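Local coordinates for probable enoyl-CoA hydratase/isomerase (Pseudomonas aeruginosa PAO1, PDB 5WYD) that takes part in the biosynthesis of the diffusible signal factor DSF as a crotonase-family protein, probably acting as a hydratase or dehydratase on acyl-CoA substrates, at the interface of chains A and B. Residues are numbered along the deposited sequence; one frame, centred on the assembly and turned at random. Chains: chain A/B, Probable enoyl-CoA hydratase/isomerase.

Contact 1: the interface of chains A and B. Residues chain A 245, 249; chain B 83, 91, 95, 151, 154.
A:Phe245 and A:Phe249 press into a hydrophobic patch of chain B, in an interface between like subunits that probably helps to hold the six-chain assembly together. The protein is a crotonase-family enzyme. Such enzymes commonly form hexamers as dimers of trimers, so this patch, part of an interface that is not an exact two-fold, may lie within a trimer. Both phenylalanines lie one turn apart on helix 238-249. In A:Phe245 CG is anti to the backbone N (chi1 174°), which carries the ring off the helix towards chain B. Its outer edge meets that of B:Phe83 from the opposite direction, CZ to CZ at 3.3 Å. The two rings are inclined to each other by about 45°. B:Cys154 presents CB, not its sulfur, to one face of the A:Phe245 ring, 3.7 Å from CD2 and offset towards the rim. B:Ala95 CB lies on the same side, 3.9 Å from A:Phe245 CD1. B:Leu151 comes from the other side of the ring plane, its CD1 methyl 3.8 Å from A:Phe245 CE2. A:Phe249 lays its ring against helix 88-106. The methyl of B:Ala91 sits over that ring's face, with CB 3.4 Å from A:Phe249 CD2, a CH-pi contact.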
loop_
_atom_site.group_PDB
_atom_site.type_symbol
_atom_site.label_atom_id
_atom_site.label_comp_id
_atom_site.label_asym_id
_atom_site.label_seq_id
_atom_site.Cartn_x
_atom_site.Cartn_y
_atom_site.Cartn_z
ATOM N N PHE A 245 -5.007 1.673 -22.524
ATOM C CA PHE A 245 -4.592 2.095 -23.852
ATOM C C PHE A 245 -5.108 1.144 -24.911
ATOM O O PHE A 245 -5.622 1.574 -25.950
ATOM C CB PHE A 245 -3.078 2.156 -23.888
ATOM C CG PHE A 245 -2.510 2.447 -25.223
ATOM C CD1 PHE A 245 -2.198 1.418 -26.091
ATOM C CD2 PHE A 245 -2.229 3.744 -25.593
ATOM C CE1 PHE A 245 -1.648 1.673 -27.293
ATOM C CE2 PHE A 245 -1.676 4.003 -26.817
ATOM C CZ PHE A 245 -1.387 2.966 -27.666
ATOM N N PHE A 249 -7.873 1.784 -27.860
ATOM C CA PHE A 249 -7.571 1.465 -29.251
ATOM C C PHE A 249 -8.706 0.677 -29.890
ATOM O O PHE A 249 -8.999 0.851 -31.075
ATOM C CB PHE A 249 -6.236 0.707 -29.330
ATOM C CG PHE A 249 -5.756 0.396 -30.757
ATOM C CD1 PHE A 249 -6.226 -0.721 -31.441
ATOM C CD2 PHE A 249 -4.825 1.221 -31.406
ATOM C CE1 PHE A 249 -5.796 -1.009 -32.746
ATOM C CE2 PHE A 249 -4.387 0.933 -32.716
ATOM C CZ PHE A 249 -4.874 -0.184 -33.385
ATOM N N PHE B 83 1.931 2.530 -34.787
ATOM C CA PHE B 83 0.542 2.649 -34.346
ATOM C C PHE B 83 -0.432 2.823 -35.489
ATOM O O PHE B 83 -1.547 3.303 -35.274
ATOM C CB PHE B 83 0.345 3.782 -33.343
ATOM C CG PHE B 83 0.744 3.423 -31.959
ATOM C CD1 PHE B 83 0.564 2.131 -31.499
ATOM C CD2 PHE B 83 1.284 4.364 -31.113
ATOM C CE1 PHE B 83 0.926 1.779 -30.225
ATOM C CE2 PHE B 83 1.651 4.019 -29.834
ATOM C CZ PHE B 83 1.474 2.724 -29.391
ATOM N N ALA B 91 -0.949 -2.677 -31.582
ATOM C CA ALA B 91 -0.974 -1.624 -30.577
ATOM C C ALA B 91 -0.636 -2.169 -29.199
ATOM O O ALA B 91 0.082 -1.526 -28.427
ATOM C CB ALA B 91 -2.343 -0.951 -30.583
ATOM N N ALA B 95 2.645 -1.001 -27.080
ATOM C CA ALA B 95 2.599 -0.427 -25.741
ATOM C C ALA B 95 3.518 -1.190 -24.806
ATOM O O ALA B 95 4.181 -0.600 -23.946
ATOM C CB ALA B 95 1.173 -0.428 -25.202
ATOM N N LEU B 151 -5.520 8.654 -27.952
ATOM C CA LEU B 151 -4.667 7.649 -27.346
ATOM C C LEU B 151 -4.077 8.238 -26.075
ATOM O O LEU B 151 -3.822 9.432 -26.015
ATOM C CB LEU B 151 -3.577 7.201 -28.320
ATOM C CG LEU B 151 -3.974 6.417 -29.583
ATOM C CD1 LEU B 151 -4.494 5.053 -29.105
ATOM C CD2 LEU B 151 -4.973 7.059 -30.521
ATOM N N CYS B 154 1.186 5.702 -23.203
ATOM C CA CYS B 154 1.312 4.330 -22.740
ATOM C C CYS B 154 2.699 4.076 -22.213
ATOM O O CYS B 154 3.040 2.935 -21.894
ATOM C CB CYS B 154 1.032 3.316 -23.852
ATOM S SG CYS B 154 2.257 3.309 -25.209
#

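Contact 2: the interface of chains A and B. Residues chain A 222, 225-226, 237, 241; chain B 152, 158-159.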
loop_
_atom_site.group_PDB
_atom_site.type_symbol
_atom_site.label_atom_id
_atom_site.label_comp_id
_atom_site.label_asym_id
_atom_site.label_seq_id
_atom_site.Cartn_x
_atom_site.Cartn_y
_atom_site.Cartn_z
ATOM N N ILE A 222 -8.493 8.486 -19.229
ATOM C CA ILE A 222 -7.174 8.945 -18.825
ATOM C C ILE A 222 -7.209 9.592 -17.444
ATOM O O ILE A 222 -6.330 9.348 -16.610
ATOM C CB ILE A 222 -6.618 9.921 -19.867
ATOM C CG1 ILE A 222 -6.628 9.279 -21.241
ATOM C CG2 ILE A 222 -5.216 10.289 -19.458
ATOM C CD1 ILE A 222 -6.097 10.182 -22.321
ATOM N N LEU A 225 -6.273 7.684 -14.346
ATOM C CA LEU A 225 -4.881 7.262 -14.269
ATOM C C LEU A 225 -4.020 8.307 -13.592
ATOM O O LEU A 225 -3.253 7.993 -12.673
ATOM C CB LEU A 225 -4.348 7.005 -15.666
ATOM C CG LEU A 225 -4.993 5.800 -16.322
ATOM C CD1 LEU A 225 -4.387 5.534 -17.712
ATOM C CD2 LEU A 225 -4.838 4.594 -15.381
ATOM N N ILE A 226 -4.204 9.569 -13.970
ATOM C CA ILE A 226 -3.416 10.620 -13.344
ATOM C C ILE A 226 -3.666 10.608 -11.857
ATOM O O ILE A 226 -2.737 10.713 -11.061
ATOM C CB ILE A 226 -3.774 11.990 -13.947
ATOM C CG1 ILE A 226 -3.506 11.969 -15.462
ATOM C CG2 ILE A 226 -3.028 13.095 -13.192
ATOM C CD1 ILE A 226 -3.868 13.231 -16.173
ATOM N N TRP A 237 0.192 1.193 -11.028
ATOM C CA TRP A 237 -0.743 1.500 -12.107
ATOM C C TRP A 237 -0.215 1.263 -13.515
ATOM O O TRP A 237 -1.019 1.325 -14.446
ATOM C CB TRP A 237 -1.198 2.952 -12.002
ATOM C CG TRP A 237 -1.849 3.234 -10.716
ATOM C CD1 TRP A 237 -1.286 3.806 -9.625
ATOM C CD2 TRP A 237 -3.207 2.956 -10.379
ATOM N NE1 TRP A 237 -2.209 3.887 -8.610
ATOM C CE2 TRP A 237 -3.400 3.378 -9.053
ATOM C CE3 TRP A 237 -4.274 2.375 -11.065
ATOM C CZ2 TRP A 237 -4.612 3.245 -8.401
ATOM C CZ3 TRP A 237 -5.488 2.244 -10.409
ATOM C CH2 TRP A 237 -5.640 2.679 -9.091
ATOM N N GLU A 241 -2.212 0.983 -17.203
ATOM C CA GLU A 241 -2.140 2.021 -18.218
ATOM C C GLU A 241 -2.068 1.367 -19.585
ATOM O O GLU A 241 -2.864 1.677 -20.472
ATOM C CB GLU A 241 -0.926 2.926 -17.990
ATOM C CG GLU A 241 -0.836 4.187 -18.901
ATOM C CD GLU A 241 0.497 4.923 -18.778
ATOM O OE1 GLU A 241 1.513 4.224 -18.713
ATOM O OE2 GLU A 241 0.534 6.174 -18.670
ATOM N N LEU B 152 -4.035 7.470 -25.016
ATOM C CA LEU B 152 -3.355 7.921 -23.816
ATOM C C LEU B 152 -1.840 7.656 -23.902
ATOM O O LEU B 152 -1.379 6.883 -24.752
ATOM C CB LEU B 152 -4.020 7.257 -22.621
ATOM C CG LEU B 152 -4.137 5.743 -22.599
ATOM C CD1 LEU B 152 -2.772 5.099 -22.452
ATOM C CD2 LEU B 152 -5.081 5.369 -21.483
ATOM N N THR B 158 1.260 8.971 -17.853
ATOM C CA THR B 158 0.203 9.288 -16.902
ATOM C C THR B 158 0.733 9.287 -15.485
ATOM O O THR B 158 0.217 10.008 -14.631
ATOM C CB THR B 158 -0.934 8.287 -16.988
ATOM O OG1 THR B 158 -0.406 6.980 -16.754
ATOM C CG2 THR B 158 -1.606 8.336 -18.360
ATOM N N GLN B 159 1.607 8.330 -15.174
ATOM C CA GLN B 159 2.221 8.278 -13.853
ATOM C C GLN B 159 3.370 9.271 -13.721
ATOM O O GLN B 159 3.521 9.937 -12.688
ATOM C CB GLN B 159 2.678 6.860 -13.572
ATOM C CG GLN B 159 1.602 5.846 -13.882
ATOM C CD GLN B 159 0.258 6.213 -13.254
ATOM O OE1 GLN B 159 0.180 6.683 -12.107
ATOM N NE2 GLN B 159 -0.808 5.976 -13.999
#
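B:Leu152 reaches between two helices of chain A, 216-226 and 238-249, and can be followed outward from its CB. That CB lies 3.6 Å from A:Ile222 CG1, and A:Ile222 CD1 is equally near. The two side chains slide past each other in opposite directions. At B:Leu152 CG the chain forks. CG lies between the backbone N and the carbonyl carbon (chi1 55°), and from there the branches part towards the two chain A helices. One branch, CD1, turns to helix 238-249 and lies 4.1 Å from A:Glu241 CG. The other, CD2, meets A:Leu225 CD1 at 3.8 Å, the two leucines crossing at about a right angle. Beside this apolar contact, A:Glu241 extends towards the start of helix 157-165. Its carboxylate OE2 accepts a hydrogen bond from B:Thr158 N at 3.0 Å, with 150° at the hydrogen, and is met nearly along its C-O axis. The amino end of the helix would probably favour a negative charge there. The B:Thr158 hydroxyl is modelled too close to the same oxygen, so its part is doubtful. B:Gln159 bends back at chi2 (-50°), bringing its amide against A:Trp237 CB, with CD 3.8 Å away. Its NE2 gives a weak hydrogen bond to the backbone O of A:Leu225 at 3.4 Å. The site fastens the start of a chain B helix to two chain A helices, and so probably supports subunit assembly.

Contact 3: the interface of chains A and B. Residues chain A 213-215, 219, 269; chain B 147-148, 174.
A:Gln214 and B:Ala147 form the apolar centre of this small subunit contact, where a chain A loop lies against the short helix 146-149 of chain B. The methylene CG of A:Gln214 rests 3.7 Å from the methyl CB of B:Ala147. The same CG lies 3.8 Å from B:Ala148 CA, and thus spans the two alanines. A bend at chi2 (59°) turns the amide away from B:Ala147, and OE1 comes 4.0 Å from B:Ala148 CB. A:Ile219 adds a looser contact, its CD1 being 4.1 Å from B:Ala147 CB. Farther out, the backbone carries a polar link. A:Ser215 N donates a hydrogen bond to B:Ala147 O at 3.3 Å. At the rim the indole of A:Trp269 turns an edge towards B:Ala148 O, in the ring plane. The modelled approach is too close to be relied on. A:Ser215 CA lies over the centre of one indole face, 3.4 Å above its plane, so the tryptophan probably helps to hold the loop from within chain A. In the fold, the chain A loop leads into helix 216-226. Helix 146-149 belongs to the region that usually holds a catalytic glutamate in crotonases.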
loop_
_atom_site.group_PDB
_atom_site.type_symbol
_atom_site.label_atom_id
_atom_site.label_comp_id
_atom_site.label_asym_id
_atom_site.label_seq_id
_atom_site.Cartn_x
_atom_site.Cartn_y
_atom_site.Cartn_z
ATOM N N ARG A 213 -11.264 19.653 -27.598
ATOM C CA ARG A 213 -10.503 19.329 -28.801
ATOM C C ARG A 213 -9.777 17.991 -28.679
ATOM O O ARG A 213 -9.137 17.538 -29.634
ATOM C CB ARG A 213 -9.484 20.427 -29.075
ATOM C CG ARG A 213 -9.922 21.835 -28.938
ATOM C CD ARG A 213 -8.743 22.679 -29.376
ATOM N NE ARG A 213 -8.633 22.756 -30.838
ATOM C CZ ARG A 213 -7.917 21.942 -31.618
ATOM N NH1 ARG A 213 -7.909 22.128 -32.930
ATOM N NH2 ARG A 213 -7.207 20.953 -31.100
ATOM N N GLN A 214 -9.813 17.385 -27.500
ATOM C CA GLN A 214 -9.287 16.052 -27.281
ATOM C C GLN A 214 -10.442 15.084 -27.172
ATOM O O GLN A 214 -11.534 15.445 -26.725
ATOM C CB GLN A 214 -8.485 16.005 -25.996
ATOM C CG GLN A 214 -7.150 16.691 -26.053
ATOM C CD GLN A 214 -7.328 18.144 -26.408
ATOM O OE1 GLN A 214 -7.261 18.497 -27.573
ATOM N NE2 GLN A 214 -7.610 18.986 -25.415
ATOM N N SER A 215 -10.173 13.836 -27.517
ATOM C CA SER A 215 -11.206 12.806 -27.555
ATOM C C SER A 215 -11.958 12.634 -26.236
ATOM O O SER A 215 -11.334 12.315 -25.215
ATOM C CB SER A 215 -10.561 11.479 -27.903
ATOM O OG SER A 215 -11.497 10.440 -27.741
ATOM N N ILE A 219 -10.442 11.136 -22.699
ATOM C CA ILE A 219 -10.315 11.986 -21.524
ATOM C C ILE A 219 -10.865 11.289 -20.290
ATOM O O ILE A 219 -10.194 11.235 -19.251
ATOM C CB ILE A 219 -11.022 13.331 -21.767
ATOM C CG1 ILE A 219 -10.391 14.109 -22.943
ATOM C CG2 ILE A 219 -11.094 14.130 -20.441
ATOM C CD1 ILE A 219 -8.938 14.536 -22.743
ATOM N N TRP A 269 -14.694 13.755 -33.623
ATOM C CA TRP A 269 -15.343 12.643 -32.921
ATOM C C TRP A 269 -16.709 13.075 -32.415
ATOM O O TRP A 269 -16.994 14.267 -32.261
ATOM C CB TRP A 269 -14.529 12.129 -31.723
ATOM C CG TRP A 269 -13.797 13.233 -31.086
ATOM C CD1 TRP A 269 -14.325 14.330 -30.477
ATOM C CD2 TRP A 269 -12.379 13.398 -31.060
ATOM N NE1 TRP A 269 -13.312 15.164 -30.057
ATOM C CE2 TRP A 269 -12.110 14.610 -30.406
ATOM C CE3 TRP A 269 -11.308 12.631 -31.522
ATOM C CZ2 TRP A 269 -10.830 15.072 -30.202
ATOM C CZ3 TRP A 269 -10.021 13.095 -31.309
ATOM C CH2 TRP A 269 -9.798 14.304 -30.650
ATOM N N ALA B 147 -3.755 12.614 -26.228
ATOM C CA ALA B 147 -5.192 12.749 -26.021
ATOM C C ALA B 147 -5.865 13.358 -27.242
ATOM O O ALA B 147 -6.992 12.982 -27.587
ATOM C CB ALA B 147 -5.480 13.589 -24.780
ATOM N N ALA B 148 -5.197 14.303 -27.909
ATOM C CA ALA B 148 -5.786 14.892 -29.105
ATOM C C ALA B 148 -6.011 13.824 -30.147
ATOM O O ALA B 148 -6.916 13.930 -30.979
ATOM C CB ALA B 148 -4.906 15.991 -29.677
ATOM N N ILE B 174 -1.664 16.981 -20.820
ATOM C CA ILE B 174 -2.284 15.846 -21.475
ATOM C C ILE B 174 -3.756 16.103 -21.779
ATOM O O ILE B 174 -4.165 16.042 -22.943
ATOM C CB ILE B 174 -2.080 14.584 -20.637
ATOM C CG1 ILE B 174 -2.858 13.447 -21.252
ATOM C CG2 ILE B 174 -2.470 14.806 -19.205
ATOM C CD1 ILE B 174 -2.684 12.253 -20.474
#

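The three contacts are parts of the same interface between chains A and B. The C-alpha centres of contacts 1 and 2 are about 12 Å apart, and contact 3 lies about 14 Å from each. On chain A, helix 238-249 serves contacts 1 and 2, while helix 216-226 serves contacts 2 and 3. On chain B, the stretch from helix 146-149 to the start of helix 157-165 runs through all three, with neighbours B:Leu151 and B:Leu152 split between contacts 1 and 2. Packing by the partner may therefore help to order a segment near the probable active site.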